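Local coordinates for protein flap endonuclease 1 (Desulfurococcus amylolyticus, PDB 3ORY) that probably cleaves the 5' flaps of branched DNA, as a structure-specific, metal-dependent nuclease of the FEN1/XPG family in DNA replication and repair, at residues M11-K16 and S190-S195; N239-G244 and Y296-Q301; V90-G95 and E168-Y173; Q186-L191 and K220-E225; I245-D250 and K262-L267. All blocks are in the same frame, centred on the assembly; numbering follows the deposited sequence.

Overall arrangement
Contact 1 sits in the middle of the group. Its centre lies about 7 Å from that of contact 4 and about 9 Å from that of contact 2. Contacts 1 and 4 share Ser190 and Leu191 and both use helix 189-192. Contacts 2 and 5 share helix 237-247. Contacts 3 and 4 reach the same mixed sheet. Along the chain, contact 3 falls between the two segments of contact 1, contact 4 begins where contact 1 ends, and contact 5 falls between the segments of contact 2. The centres of contacts 3 and 5 are about 23 Å apart. The series thus runs from the nuclease core to the helical region that probably grips duplex DNA.

Contact 1: M11-K16 and S190-S195; sequences MGVDLK and SLLFGS
Val13 and Leu192 bring the two backbones nearest, with Val13 CA and Leu192 CA still 9.1 Å apart, and side chains make the contact. Val13 and Leu192 meet tip to tip. Leu192 CD2 sits against both methyls of the valine, 4.0 Å from Val13 CG2. Its other methyl serves Leu15, whose side chain crosses it at a slant; Leu15 CD1 is 4.1 Å from Leu192 CD1. Leu192 CG lies anti to its carbonyl carbon (chi1 -85°), which aims the side chain at the loop, and the fork at CG gives each loop residue one methyl. Leu240 of helix 237-247 touches both Leu15 and Leu192. The loop is also shaped locally: Asp14 OD1 accepts a bond from Lys16 N, 3.0 Å long, in an Asx turn. Beyond Leu192 the chain reverses at Gly194, with Ser195 N bonded to Ser190 O and Gly194 N to Leu191 O. Helix 189-192 therefore ends in a Schellman motif, and its last residue packs against the N-terminal loop of the nuclease core.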
# COMPACT_ATOMS: atom_id res chain seq x y z
N MET A 11 6.71 -0.65 -0.62
CA MET A 11 6.75 -2.12 -0.54
C MET A 11 6.65 -2.76 -1.93
O MET A 11 6.41 -3.97 -2.04
CB MET A 11 5.61 -2.64 0.34
CG MET A 11 5.63 -2.19 1.81
SD MET A 11 7.18 -2.50 2.66
CE MET A 11 7.31 -4.28 2.60
N GLY A 12 6.85 -1.97 -2.98
CA GLY A 12 6.64 -2.48 -4.33
C GLY A 12 7.44 -1.74 -5.36
O GLY A 12 8.66 -1.68 -5.29
N VAL A 13 6.74 -1.19 -6.35
CA VAL A 13 7.36 -0.38 -7.38
C VAL A 13 7.02 1.07 -7.08
O VAL A 13 5.85 1.46 -7.15
CB VAL A 13 6.85 -0.80 -8.78
CG1 VAL A 13 7.40 0.13 -9.87
CG2 VAL A 13 7.21 -2.26 -9.07
N ASP A 14 8.03 1.86 -6.73
CA ASP A 14 7.81 3.26 -6.38
C ASP A 14 8.23 4.18 -7.55
O ASP A 14 9.41 4.24 -7.91
CB ASP A 14 8.58 3.60 -5.09
CG ASP A 14 8.36 5.05 -4.61
OD1 ASP A 14 7.50 5.77 -5.16
OD2 ASP A 14 9.07 5.45 -3.66
N LEU A 15 7.25 4.86 -8.13
CA LEU A 15 7.48 5.75 -9.29
C LEU A 15 7.27 7.21 -8.92
O LEU A 15 7.23 8.08 -9.80
CB LEU A 15 6.54 5.37 -10.43
CG LEU A 15 6.57 3.93 -10.94
CD1 LEU A 15 5.56 3.77 -12.09
CD2 LEU A 15 7.96 3.54 -11.40
N LYS A 16 7.16 7.49 -7.62
CA LYS A 16 6.82 8.83 -7.13
C LYS A 16 7.51 9.97 -7.86
O LYS A 16 6.86 10.93 -8.27
CB LYS A 16 7.09 8.93 -5.62
CG LYS A 16 6.56 10.21 -4.99
CD LYS A 16 6.68 10.15 -3.45
CE LYS A 16 5.94 11.32 -2.80
NZ LYS A 16 6.41 12.63 -3.33
N SER A 190 -0.39 -1.51 -9.32
CA SER A 190 -1.71 -1.65 -9.94
C SER A 190 -1.81 -0.95 -11.31
O SER A 190 -2.52 -1.43 -12.19
CB SER A 190 -2.85 -1.23 -8.98
OG SER A 190 -2.89 0.17 -8.76
N LEU A 191 -1.08 0.16 -11.49
CA LEU A 191 -0.98 0.84 -12.79
C LEU A 191 -0.26 -0.03 -13.81
O LEU A 191 -0.70 -0.13 -14.96
CB LEU A 191 -0.26 2.18 -12.66
CG LEU A 191 -1.02 3.24 -11.83
CD1 LEU A 191 -0.15 4.47 -11.60
CD2 LEU A 191 -2.33 3.64 -12.53
N LEU A 192 0.82 -0.67 -13.39
CA LEU A 192 1.58 -1.58 -14.26
C LEU A 192 0.70 -2.74 -14.71
O LEU A 192 0.80 -3.19 -15.85
CB LEU A 192 2.84 -2.10 -13.56
CG LEU A 192 4.16 -1.32 -13.54
CD1 LEU A 192 4.00 0.16 -13.36
CD2 LEU A 192 5.01 -1.88 -12.39
N PHE A 193 -0.19 -3.18 -13.82
CA PHE A 193 -1.18 -4.24 -14.10
C PHE A 193 -2.44 -3.71 -14.78
O PHE A 193 -3.44 -4.45 -14.94
CB PHE A 193 -1.57 -4.95 -12.80
CG PHE A 193 -0.51 -5.88 -12.26
CD1 PHE A 193 -0.02 -6.94 -13.04
CD2 PHE A 193 -0.05 -5.73 -10.95
CE1 PHE A 193 0.94 -7.83 -12.51
CE2 PHE A 193 0.90 -6.62 -10.41
CZ PHE A 193 1.40 -7.66 -11.19
N GLY A 194 -2.40 -2.45 -15.20
CA GLY A 194 -3.44 -1.90 -16.06
C GLY A 194 -4.60 -1.19 -15.39
O GLY A 194 -5.62 -0.94 -16.04
N SER A 195 -4.48 -0.87 -14.10
CA SER A 195 -5.57 -0.17 -13.41
C SER A 195 -5.76 1.21 -14.04
O SER A 195 -4.81 1.95 -14.13
CB SER A 195 -5.28 0.01 -11.93
OG SER A 195 -6.32 0.75 -11.31

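Contact 2: N239-G244 and Y296-Q301; sequences NLIDIG and YFLQPQ
Ile241 of helix 237-247 packs on Phe297 and Leu298, the last turn of helix 290-298. One residue earlier, Leu240 turns to Leu192 of helix 189-192 instead. Ile241 itself carries the whole contact from this helix. Its side chain and that of Phe297 slide past each other in opposite directions. Ile241 CD1 lies 3.7 Å from Phe297 CB, and Ile241 CG2 comes equally near the same carbon. CG2 also approaches the ring obliquely, 4.0 Å from Phe297 CG. With CG1 anti to the carbonyl carbon (chi1 -70°) and chi2 extended, CD1 reaches on to Leu298, where Ile241 CD1 and Leu298 CD2 are 3.7 Å apart. Cut back to an alanine here, the side chain loses CG2 and CD1, which is likely to open a gap between the helices and leave Leu298 CD2 without this neighbour. Next, Asp242 leans on Lys294 and Val268, and Ile243 turns to Ala264 and Leu265 of helix 261-271. Gly244 closes the segment, its N bonded to Leu240 O within the helix. The Phe297 ring also touches Thr249 and stacks with Phe193. What results is apolar helix-to-helix packing, with helix 237-247 held between helices 261-271 and 290-298 in the helical region beside the nuclease core.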
# COMPACT_ATOMS: atom_id res chain seq x y z
N ASN A 239 6.31 0.09 -22.06
CA ASN A 239 7.40 0.93 -21.52
C ASN A 239 7.27 1.09 -20.01
O ASN A 239 8.26 0.96 -19.29
CB ASN A 239 7.40 2.33 -22.13
CG ASN A 239 7.75 2.37 -23.63
OD1 ASN A 239 8.31 1.43 -24.22
ND2 ASN A 239 7.42 3.50 -24.23
N LEU A 240 6.05 1.38 -19.53
CA LEU A 240 5.82 1.55 -18.08
C LEU A 240 6.14 0.27 -17.30
O LEU A 240 6.80 0.30 -16.25
CB LEU A 240 4.37 1.98 -17.79
CG LEU A 240 4.07 2.31 -16.32
CD1 LEU A 240 4.82 3.59 -15.89
CD2 LEU A 240 2.58 2.46 -16.04
N ILE A 241 5.66 -0.85 -17.82
CA ILE A 241 5.97 -2.15 -17.22
C ILE A 241 7.49 -2.36 -17.19
O ILE A 241 8.04 -2.80 -16.18
CB ILE A 241 5.25 -3.29 -17.97
CG1 ILE A 241 3.74 -3.22 -17.71
CG2 ILE A 241 5.81 -4.66 -17.55
CD1 ILE A 241 2.88 -4.13 -18.62
N ASP A 242 8.16 -2.03 -18.29
CA ASP A 242 9.61 -2.21 -18.36
C ASP A 242 10.34 -1.36 -17.31
O ASP A 242 11.33 -1.81 -16.74
CB ASP A 242 10.13 -1.92 -19.77
CG ASP A 242 10.01 -3.13 -20.71
OD1 ASP A 242 9.60 -4.22 -20.25
OD2 ASP A 242 10.32 -3.01 -21.90
N ILE A 243 9.83 -0.15 -17.06
CA ILE A 243 10.39 0.68 -15.99
C ILE A 243 10.31 -0.09 -14.66
O ILE A 243 11.31 -0.15 -13.92
CB ILE A 243 9.70 2.06 -15.88
CG1 ILE A 243 10.03 2.91 -17.12
CG2 ILE A 243 10.18 2.80 -14.62
CD1 ILE A 243 9.13 4.14 -17.28
N GLY A 244 9.16 -0.70 -14.40
CA GLY A 244 8.98 -1.49 -13.18
C GLY A 244 9.96 -2.65 -13.06
O GLY A 244 10.48 -2.94 -11.97
N TYR A 296 3.57 -11.19 -18.63
CA TYR A 296 2.76 -11.53 -17.47
C TYR A 296 2.03 -10.30 -16.92
O TYR A 296 0.82 -10.33 -16.68
CB TYR A 296 3.57 -12.22 -16.35
CG TYR A 296 2.67 -12.48 -15.18
CD1 TYR A 296 1.79 -13.56 -15.19
CD2 TYR A 296 2.63 -11.60 -14.09
CE1 TYR A 296 0.92 -13.79 -14.13
CE2 TYR A 296 1.76 -11.81 -13.03
CZ TYR A 296 0.91 -12.92 -13.06
OH TYR A 296 0.01 -13.15 -12.02
N PHE A 297 2.77 -9.20 -16.74
CA PHE A 297 2.14 -7.94 -16.30
C PHE A 297 1.00 -7.51 -17.22
O PHE A 297 -0.01 -6.98 -16.75
CB PHE A 297 3.18 -6.82 -16.15
CG PHE A 297 3.81 -6.76 -14.76
CD1 PHE A 297 3.42 -5.79 -13.85
CD2 PHE A 297 4.76 -7.70 -14.37
CE1 PHE A 297 3.98 -5.73 -12.56
CE2 PHE A 297 5.34 -7.65 -13.08
CZ PHE A 297 4.94 -6.66 -12.18
N LEU A 298 1.14 -7.76 -18.51
CA LEU A 298 0.08 -7.46 -19.47
C LEU A 298 -1.14 -8.35 -19.30
O LEU A 298 -2.25 -7.91 -19.55
CB LEU A 298 0.58 -7.56 -20.93
CG LEU A 298 1.55 -6.48 -21.42
CD1 LEU A 298 2.14 -6.88 -22.77
CD2 LEU A 298 0.85 -5.13 -21.51
N GLN A 299 -0.94 -9.61 -18.91
CA GLN A 299 -2.05 -10.54 -18.72
C GLN A 299 -1.86 -11.35 -17.44
O GLN A 299 -1.55 -12.55 -17.52
CB GLN A 299 -2.18 -11.48 -19.91
CG GLN A 299 -2.41 -10.76 -21.22
CD GLN A 299 -3.02 -11.65 -22.27
OE1 GLN A 299 -4.23 -11.85 -22.29
NE2 GLN A 299 -2.17 -12.18 -23.15
N PRO A 300 -2.02 -10.70 -16.28
CA PRO A 300 -1.74 -11.36 -15.00
C PRO A 300 -2.84 -12.33 -14.61
O PRO A 300 -3.93 -12.31 -15.20
CB PRO A 300 -1.68 -10.20 -14.01
CG PRO A 300 -2.60 -9.18 -14.59
CD PRO A 300 -2.45 -9.30 -16.08
N GLN A 301 -2.54 -13.20 -13.65
CA GLN A 301 -3.54 -14.12 -13.15
C GLN A 301 -4.49 -13.37 -12.22
O GLN A 301 -4.10 -12.95 -11.14
CB GLN A 301 -2.88 -15.30 -12.42
CG GLN A 301 -3.85 -16.47 -12.18
CD GLN A 301 -4.32 -17.09 -13.49
OE1 GLN A 301 -3.52 -17.37 -14.39
NE2 GLN A 301 -5.61 -17.28 -13.61

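Contact 3: V90-G95 and E168-Y173; sequences VYVFDG and EAQAAY
Val92 fills the tight part of this contact by splitting its two methyls between neighbouring residues of helix 167-176. Val92 CG2 lies 3.7 Å from Gln170 CG and about as near to CB of the same residue. Val92 CG1 meets the next side chain, 3.8 Å from Ala171 CB. With Val92 CG1 between the backbone N and the carbonyl carbon (chi1 54°), CG2 is anti to N, and the two methyls face different residues of the helix. The backbones come close here, with Val92 CA and Ala171 CA 6.5 Å apart. Gln170 gives only the start of its chain. It bends at chi2, its amide leads away, and OE1 accepts from Thr303 N. The other end of the contact is looser and is bridged by water 1. The water accepts from Glu168 N at 3.3 Å and makes a weak bond of 3.4 Å to Asp94 OD1. Asp94 OD1 is better served by Lys101, in a salt bridge, and by Gly167 N. Glu168 starts away from the strand, and its OE2 lies close to carboxylate oxygens of Asp41 and Asp187. That acidic cluster is consistent with the metal-binding active site of FEN1 nucleases. The contact itself is a helix lying on a parallel strand of the central sheet, as in the alpha/beta core of PIN-like nucleases.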
# COMPACT_ATOMS: atom_id res chain seq x y z
N VAL A 90 -13.35 -1.82 -0.34
CA VAL A 90 -13.21 -3.26 -0.44
C VAL A 90 -11.71 -3.55 -0.48
O VAL A 90 -10.96 -2.88 -1.20
CB VAL A 90 -13.96 -3.85 -1.67
CG1 VAL A 90 -13.63 -3.09 -2.97
CG2 VAL A 90 -13.69 -5.37 -1.83
N TYR A 91 -11.27 -4.51 0.31
CA TYR A 91 -9.86 -4.88 0.33
C TYR A 91 -9.63 -6.06 -0.59
O TYR A 91 -10.55 -6.82 -0.88
CB TYR A 91 -9.41 -5.20 1.77
CG TYR A 91 -9.26 -3.95 2.62
CD1 TYR A 91 -8.01 -3.33 2.76
CD2 TYR A 91 -10.36 -3.38 3.25
CE1 TYR A 91 -7.87 -2.17 3.55
CE2 TYR A 91 -10.23 -2.23 4.02
CZ TYR A 91 -8.99 -1.63 4.16
OH TYR A 91 -8.88 -0.50 4.92
N VAL A 92 -8.40 -6.20 -1.08
CA VAL A 92 -8.04 -7.36 -1.88
C VAL A 92 -6.76 -7.97 -1.32
O VAL A 92 -5.77 -7.26 -1.10
CB VAL A 92 -7.92 -7.02 -3.40
CG1 VAL A 92 -6.95 -5.86 -3.65
CG2 VAL A 92 -7.53 -8.28 -4.21
N PHE A 93 -6.78 -9.27 -1.08
CA PHE A 93 -5.64 -9.95 -0.50
C PHE A 93 -4.99 -10.91 -1.49
O PHE A 93 -5.68 -11.59 -2.26
CB PHE A 93 -6.05 -10.68 0.79
CG PHE A 93 -6.36 -9.75 1.92
CD1 PHE A 93 -5.34 -9.16 2.65
CD2 PHE A 93 -7.68 -9.46 2.26
CE1 PHE A 93 -5.62 -8.28 3.72
CE2 PHE A 93 -7.98 -8.58 3.31
CZ PHE A 93 -6.94 -7.99 4.04
N ASP A 94 -3.66 -10.95 -1.41
CA ASP A 94 -2.79 -11.68 -2.33
C ASP A 94 -3.07 -13.17 -2.23
O ASP A 94 -3.49 -13.65 -1.17
CB ASP A 94 -1.33 -11.39 -1.94
CG ASP A 94 -0.36 -11.55 -3.10
OD1 ASP A 94 -0.03 -10.52 -3.73
OD2 ASP A 94 0.07 -12.69 -3.38
N GLY A 95 -2.82 -13.88 -3.32
CA GLY A 95 -2.95 -15.33 -3.35
C GLY A 95 -1.83 -16.04 -2.59
O GLY A 95 -1.96 -17.21 -2.25
N GLU A 168 -2.28 -6.56 -6.11
CA GLU A 168 -2.27 -5.34 -6.93
C GLU A 168 -2.86 -5.57 -8.33
O GLU A 168 -3.52 -4.69 -8.88
CB GLU A 168 -0.85 -4.76 -7.05
CG GLU A 168 -0.23 -4.33 -5.71
CD GLU A 168 -0.78 -2.98 -5.18
OE1 GLU A 168 -1.59 -2.32 -5.86
OE2 GLU A 168 -0.39 -2.59 -4.05
N ALA A 169 -2.60 -6.75 -8.89
CA ALA A 169 -3.16 -7.15 -10.20
C ALA A 169 -4.67 -7.34 -10.16
O ALA A 169 -5.38 -6.92 -11.08
CB ALA A 169 -2.49 -8.46 -10.68
N GLN A 170 -5.15 -8.02 -9.12
CA GLN A 170 -6.59 -8.20 -8.91
C GLN A 170 -7.29 -6.86 -8.67
O GLN A 170 -8.39 -6.64 -9.20
CB GLN A 170 -6.88 -9.17 -7.76
CG GLN A 170 -8.37 -9.49 -7.57
CD GLN A 170 -8.96 -10.25 -8.75
OE1 GLN A 170 -8.29 -11.09 -9.36
NE2 GLN A 170 -10.23 -9.97 -9.07
N ALA A 171 -6.65 -5.98 -7.90
CA ALA A 171 -7.18 -4.62 -7.70
C ALA A 171 -7.36 -3.91 -9.04
O ALA A 171 -8.44 -3.40 -9.33
CB ALA A 171 -6.25 -3.80 -6.77
N ALA A 172 -6.31 -3.91 -9.87
CA ALA A 172 -6.36 -3.32 -11.21
C ALA A 172 -7.50 -3.91 -12.05
O ALA A 172 -8.21 -3.18 -12.74
CB ALA A 172 -5.02 -3.50 -11.94
N TYR A 173 -7.65 -5.24 -11.99
CA TYR A 173 -8.68 -5.93 -12.76
C TYR A 173 -10.10 -5.56 -12.34
O TYR A 173 -10.99 -5.40 -13.18
CB TYR A 173 -8.48 -7.45 -12.70
CG TYR A 173 -9.44 -8.23 -13.60
CD1 TYR A 173 -9.30 -8.21 -14.99
CD2 TYR A 173 -10.47 -8.98 -13.04
CE1 TYR A 173 -10.18 -8.93 -15.82
CE2 TYR A 173 -11.36 -9.70 -13.86
CZ TYR A 173 -11.22 -9.67 -15.24
OH TYR A 173 -12.09 -10.38 -16.02
O HOH W 1 0.70 -7.44 -5.02

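Contact 4: Q186-L191 and K220-E225; sequences QDYDSL and KPELIE
Tyr188 and Ile224 cross at about a right angle. Ile224 CD1 comes to the ring obliquely and ends 3.6 Å from Tyr188 CE1. Leu191 also crosses Ile224 at about a right angle, from three residues further on, and here Leu191 CD1 meets Ile224 CG2 at 3.9 Å. With CG1 anti to the carbonyl carbon (chi1 -61°), Ile224 sends one branch to each partner. Helix 189-192 is thus laid beside the antiparallel pair of strands 197-200 and 216-225, within the mixed sheet, with Leu198 and Arg200 also touching these side chains. Tyr188 and Glu222 cross almost squarely too, with ring and carboxylate planes 63° apart. Their oxygens, Tyr188 OH and Glu222 OE2, stand 4.1 Å apart and are linked by water 2. The water lies in the ring plane at its edge, 2.7 Å from Tyr188 OH, and donates to Glu222 OE2 over 2.7 Å. Glu222 OE2 has a stronger partner in Arg200 NH1, a salt bridge that probably fixes the turn of the carboxylate.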
# COMPACT_ATOMS: atom_id res chain seq x y z
N GLN A 186 0.14 2.50 -1.77
CA GLN A 186 1.28 3.42 -1.85
C GLN A 186 2.18 3.10 -3.03
O GLN A 186 2.85 3.99 -3.56
CB GLN A 186 2.09 3.44 -0.54
CG GLN A 186 1.37 4.09 0.63
CD GLN A 186 0.73 5.41 0.28
OE1 GLN A 186 -0.49 5.51 0.16
NE2 GLN A 186 1.55 6.43 0.07
N ASP A 187 2.20 1.85 -3.48
CA ASP A 187 3.00 1.56 -4.65
C ASP A 187 2.17 1.69 -5.93
O ASP A 187 0.95 1.92 -5.90
CB ASP A 187 3.76 0.23 -4.55
CG ASP A 187 2.84 -0.96 -4.41
OD1 ASP A 187 1.77 -0.97 -5.04
OD2 ASP A 187 3.21 -1.88 -3.65
N TYR A 188 2.86 1.57 -7.06
CA TYR A 188 2.28 1.88 -8.35
C TYR A 188 1.99 0.61 -9.15
O TYR A 188 1.65 0.68 -10.34
CB TYR A 188 3.26 2.80 -9.10
CG TYR A 188 3.38 4.17 -8.46
CD1 TYR A 188 2.74 5.28 -9.02
CD2 TYR A 188 4.11 4.35 -7.29
CE1 TYR A 188 2.84 6.55 -8.41
CE2 TYR A 188 4.22 5.59 -6.69
CZ TYR A 188 3.59 6.68 -7.25
OH TYR A 188 3.71 7.90 -6.61
N ASP A 189 2.13 -0.54 -8.49
CA ASP A 189 2.01 -1.85 -9.14
C ASP A 189 0.70 -2.01 -9.90
O ASP A 189 0.69 -2.59 -10.97
CB ASP A 189 2.10 -2.99 -8.11
CG ASP A 189 3.41 -2.98 -7.31
OD1 ASP A 189 4.06 -1.92 -7.17
OD2 ASP A 189 3.79 -4.06 -6.81
N SER A 190 -0.39 -1.51 -9.32
CA SER A 190 -1.71 -1.65 -9.94
C SER A 190 -1.81 -0.95 -11.31
O SER A 190 -2.52 -1.43 -12.19
CB SER A 190 -2.85 -1.23 -8.98
OG SER A 190 -2.89 0.17 -8.76
N LEU A 191 -1.08 0.16 -11.49
CA LEU A 191 -0.98 0.84 -12.79
C LEU A 191 -0.26 -0.03 -13.81
O LEU A 191 -0.70 -0.13 -14.96
CB LEU A 191 -0.26 2.18 -12.66
CG LEU A 191 -1.02 3.24 -11.83
CD1 LEU A 191 -0.15 4.47 -11.60
CD2 LEU A 191 -2.33 3.64 -12.53
N LYS A 220 -2.16 14.41 1.66
CA LYS A 220 -3.47 14.36 0.99
C LYS A 220 -3.55 13.20 -0.00
O LYS A 220 -2.55 12.84 -0.61
CB LYS A 220 -3.74 15.68 0.26
CG LYS A 220 -3.95 16.88 1.18
CD LYS A 220 -4.06 18.17 0.38
CE LYS A 220 -4.24 19.38 1.28
NZ LYS A 220 -4.03 20.65 0.51
N PRO A 221 -4.75 12.63 -0.18
CA PRO A 221 -4.86 11.58 -1.20
C PRO A 221 -4.66 12.17 -2.59
O PRO A 221 -4.90 13.37 -2.80
CB PRO A 221 -6.30 11.07 -1.04
CG PRO A 221 -6.77 11.59 0.28
CD PRO A 221 -6.04 12.88 0.49
N GLU A 222 -4.20 11.34 -3.53
CA GLU A 222 -3.98 11.78 -4.91
C GLU A 222 -4.46 10.73 -5.91
O GLU A 222 -4.28 9.52 -5.69
CB GLU A 222 -2.52 12.15 -5.15
CG GLU A 222 -1.53 10.99 -5.03
CD GLU A 222 -0.07 11.42 -5.18
OE1 GLU A 222 0.23 12.62 -5.08
OE2 GLU A 222 0.78 10.53 -5.39
N LEU A 223 -5.07 11.20 -6.98
CA LEU A 223 -5.55 10.35 -8.06
C LEU A 223 -4.55 10.36 -9.22
O LEU A 223 -4.14 11.42 -9.67
CB LEU A 223 -6.93 10.81 -8.55
CG LEU A 223 -7.48 10.23 -9.86
CD1 LEU A 223 -7.84 8.76 -9.70
CD2 LEU A 223 -8.68 11.03 -10.35
N ILE A 224 -4.17 9.18 -9.68
CA ILE A 224 -3.35 9.06 -10.88
C ILE A 224 -4.09 8.22 -11.90
O ILE A 224 -4.48 7.08 -11.63
CB ILE A 224 -1.97 8.44 -10.58
CG1 ILE A 224 -1.20 9.31 -9.59
CG2 ILE A 224 -1.17 8.23 -11.88
CD1 ILE A 224 -0.18 8.55 -8.77
N GLU A 225 -4.28 8.78 -13.09
CA GLU A 225 -4.96 8.07 -14.15
C GLU A 225 -3.93 7.50 -15.12
O GLU A 225 -3.01 8.21 -15.53
CB GLU A 225 -5.96 8.98 -14.87
CG GLU A 225 -7.09 9.48 -13.95
CD GLU A 225 -7.91 10.60 -14.55
OE1 GLU A 225 -7.39 11.74 -14.64
OE2 GLU A 225 -9.07 10.35 -14.92
O HOH W 2 2.46 10.13 -7.44

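Contact 5: I245-D250 and K262-L267; sequences ILLGTD and KKALQL. With PO4 (phosphate ion), chain C.
Leu246 and Leu247 both carry CG anti to the carbonyl carbon (chi1 -70° and -61°), and this rotation sends a methyl of each toward Ala264. Leu246 CD1 lies 4.0 Å from Ala264 CB, with Leu246 CB equally near. Leu247 CD2 reaches the same methyl from the next position, 4.1 Å from Ala264 CB. The small alanine lets the helices come close, with Leu246 CA and Ala264 CA 6.2 Å apart. Gly248 then ends the first helix with a positive phi that suits glycine. On the far helix, the first turn holds a phosphate ion, probably from the crystallisation liquor. Lys262 N donates to O3 of the phosphate at 2.8 Å, nearly straight at 172°. Lys263 N donates more loosely to phosphate O2, at 3.3 Å. The carbon chain of Lys262 runs alongside the ion, with Lys262 CG 3.4 Å from phosphate O3. Two backbone N-H groups at a helix start would favour an anion, and two lysines would add to the positive field. This chemistry is consistent with a DNA backbone phosphate binding here, as in the helix-two-turn-helix (H2TH) motif of FEN1 relatives.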
# COMPACT_ATOMS: atom_id res chain seq x y z
N ILE A 245 10.18 -3.34 -14.18
CA ILE A 245 11.10 -4.48 -14.24
C ILE A 245 12.54 -4.04 -13.94
O ILE A 245 13.28 -4.75 -13.24
CB ILE A 245 10.99 -5.22 -15.61
CG1 ILE A 245 9.62 -5.91 -15.73
CG2 ILE A 245 12.13 -6.22 -15.78
CD1 ILE A 245 9.27 -6.44 -17.13
N LEU A 246 12.92 -2.87 -14.44
CA LEU A 246 14.26 -2.34 -14.15
C LEU A 246 14.42 -2.02 -12.67
O LEU A 246 15.51 -2.18 -12.10
CB LEU A 246 14.55 -1.09 -15.00
CG LEU A 246 14.74 -1.35 -16.49
CD1 LEU A 246 15.07 -0.05 -17.21
CD2 LEU A 246 15.84 -2.37 -16.72
N LEU A 247 13.33 -1.59 -12.06
CA LEU A 247 13.34 -1.27 -10.63
C LEU A 247 13.25 -2.53 -9.76
O LEU A 247 13.83 -2.58 -8.66
CB LEU A 247 12.22 -0.28 -10.30
CG LEU A 247 12.30 1.08 -11.02
CD1 LEU A 247 11.13 1.96 -10.58
CD2 LEU A 247 13.64 1.77 -10.73
N GLY A 248 12.55 -3.55 -10.24
CA GLY A 248 12.46 -4.82 -9.55
C GLY A 248 11.04 -5.25 -9.18
O GLY A 248 10.31 -4.49 -8.55
N THR A 249 10.67 -6.47 -9.58
CA THR A 249 9.34 -7.02 -9.32
C THR A 249 9.47 -8.30 -8.48
O THR A 249 10.59 -8.70 -8.15
CB THR A 249 8.62 -7.38 -10.63
OG1 THR A 249 9.29 -8.49 -11.25
CG2 THR A 249 8.62 -6.19 -11.61
N ASP A 250 8.35 -8.94 -8.15
CA ASP A 250 8.40 -10.25 -7.48
C ASP A 250 9.25 -11.26 -8.26
O ASP A 250 9.84 -12.17 -7.67
CB ASP A 250 6.99 -10.85 -7.32
CG ASP A 250 6.24 -10.26 -6.15
OD1 ASP A 250 6.87 -9.82 -5.15
OD2 ASP A 250 4.99 -10.26 -6.22
N LYS A 262 14.09 7.69 -12.27
CA LYS A 262 14.38 8.65 -13.34
C LYS A 262 15.25 8.03 -14.42
O LYS A 262 15.02 8.24 -15.61
CB LYS A 262 15.04 9.93 -12.80
CG LYS A 262 14.12 10.79 -11.96
CD LYS A 262 14.88 11.96 -11.33
CE LYS A 262 13.97 12.76 -10.42
NZ LYS A 262 14.69 13.92 -9.83
N LYS A 263 16.25 7.26 -13.99
CA LYS A 263 17.17 6.62 -14.92
C LYS A 263 16.48 5.53 -15.73
O LYS A 263 16.66 5.45 -16.95
CB LYS A 263 18.38 6.04 -14.19
CG LYS A 263 19.44 5.37 -15.09
CD LYS A 263 20.13 6.34 -16.07
CE LYS A 263 21.56 5.88 -16.35
NZ LYS A 263 22.25 6.67 -17.43
N ALA A 264 15.67 4.71 -15.05
CA ALA A 264 14.89 3.67 -15.72
C ALA A 264 14.01 4.28 -16.80
O ALA A 264 13.94 3.76 -17.90
CB ALA A 264 14.04 2.88 -14.70
N LEU A 265 13.36 5.41 -16.50
CA LEU A 265 12.47 6.08 -17.46
C LEU A 265 13.26 6.58 -18.67
O LEU A 265 12.83 6.44 -19.82
CB LEU A 265 11.73 7.24 -16.80
CG LEU A 265 11.01 8.21 -17.75
CD1 LEU A 265 9.79 7.55 -18.43
CD2 LEU A 265 10.60 9.49 -17.01
N GLN A 266 14.43 7.16 -18.39
CA GLN A 266 15.32 7.67 -19.42
C GLN A 266 15.76 6.53 -20.34
O GLN A 266 15.71 6.66 -21.56
CB GLN A 266 16.52 8.36 -18.76
CG GLN A 266 16.99 9.62 -19.43
CD GLN A 266 18.07 10.32 -18.63
OE1 GLN A 266 18.82 9.69 -17.88
NE2 GLN A 266 18.17 11.64 -18.78
N LEU A 267 16.17 5.40 -19.74
CA LEU A 267 16.68 4.26 -20.51
C LEU A 267 15.66 3.59 -21.43
O LEU A 267 15.95 3.28 -22.59
CB LEU A 267 17.29 3.21 -19.58
CG LEU A 267 18.58 3.57 -18.84
CD1 LEU A 267 19.01 2.43 -17.91
CD2 LEU A 267 19.71 3.95 -19.82
P PO4 C . 16.52 8.29 -9.59
O1 PO4 C . 16.86 7.39 -8.42
O2 PO4 C . 17.11 7.70 -10.86
O3 PO4 C . 15.02 8.42 -9.71
O4 PO4 C . 17.10 9.66 -9.36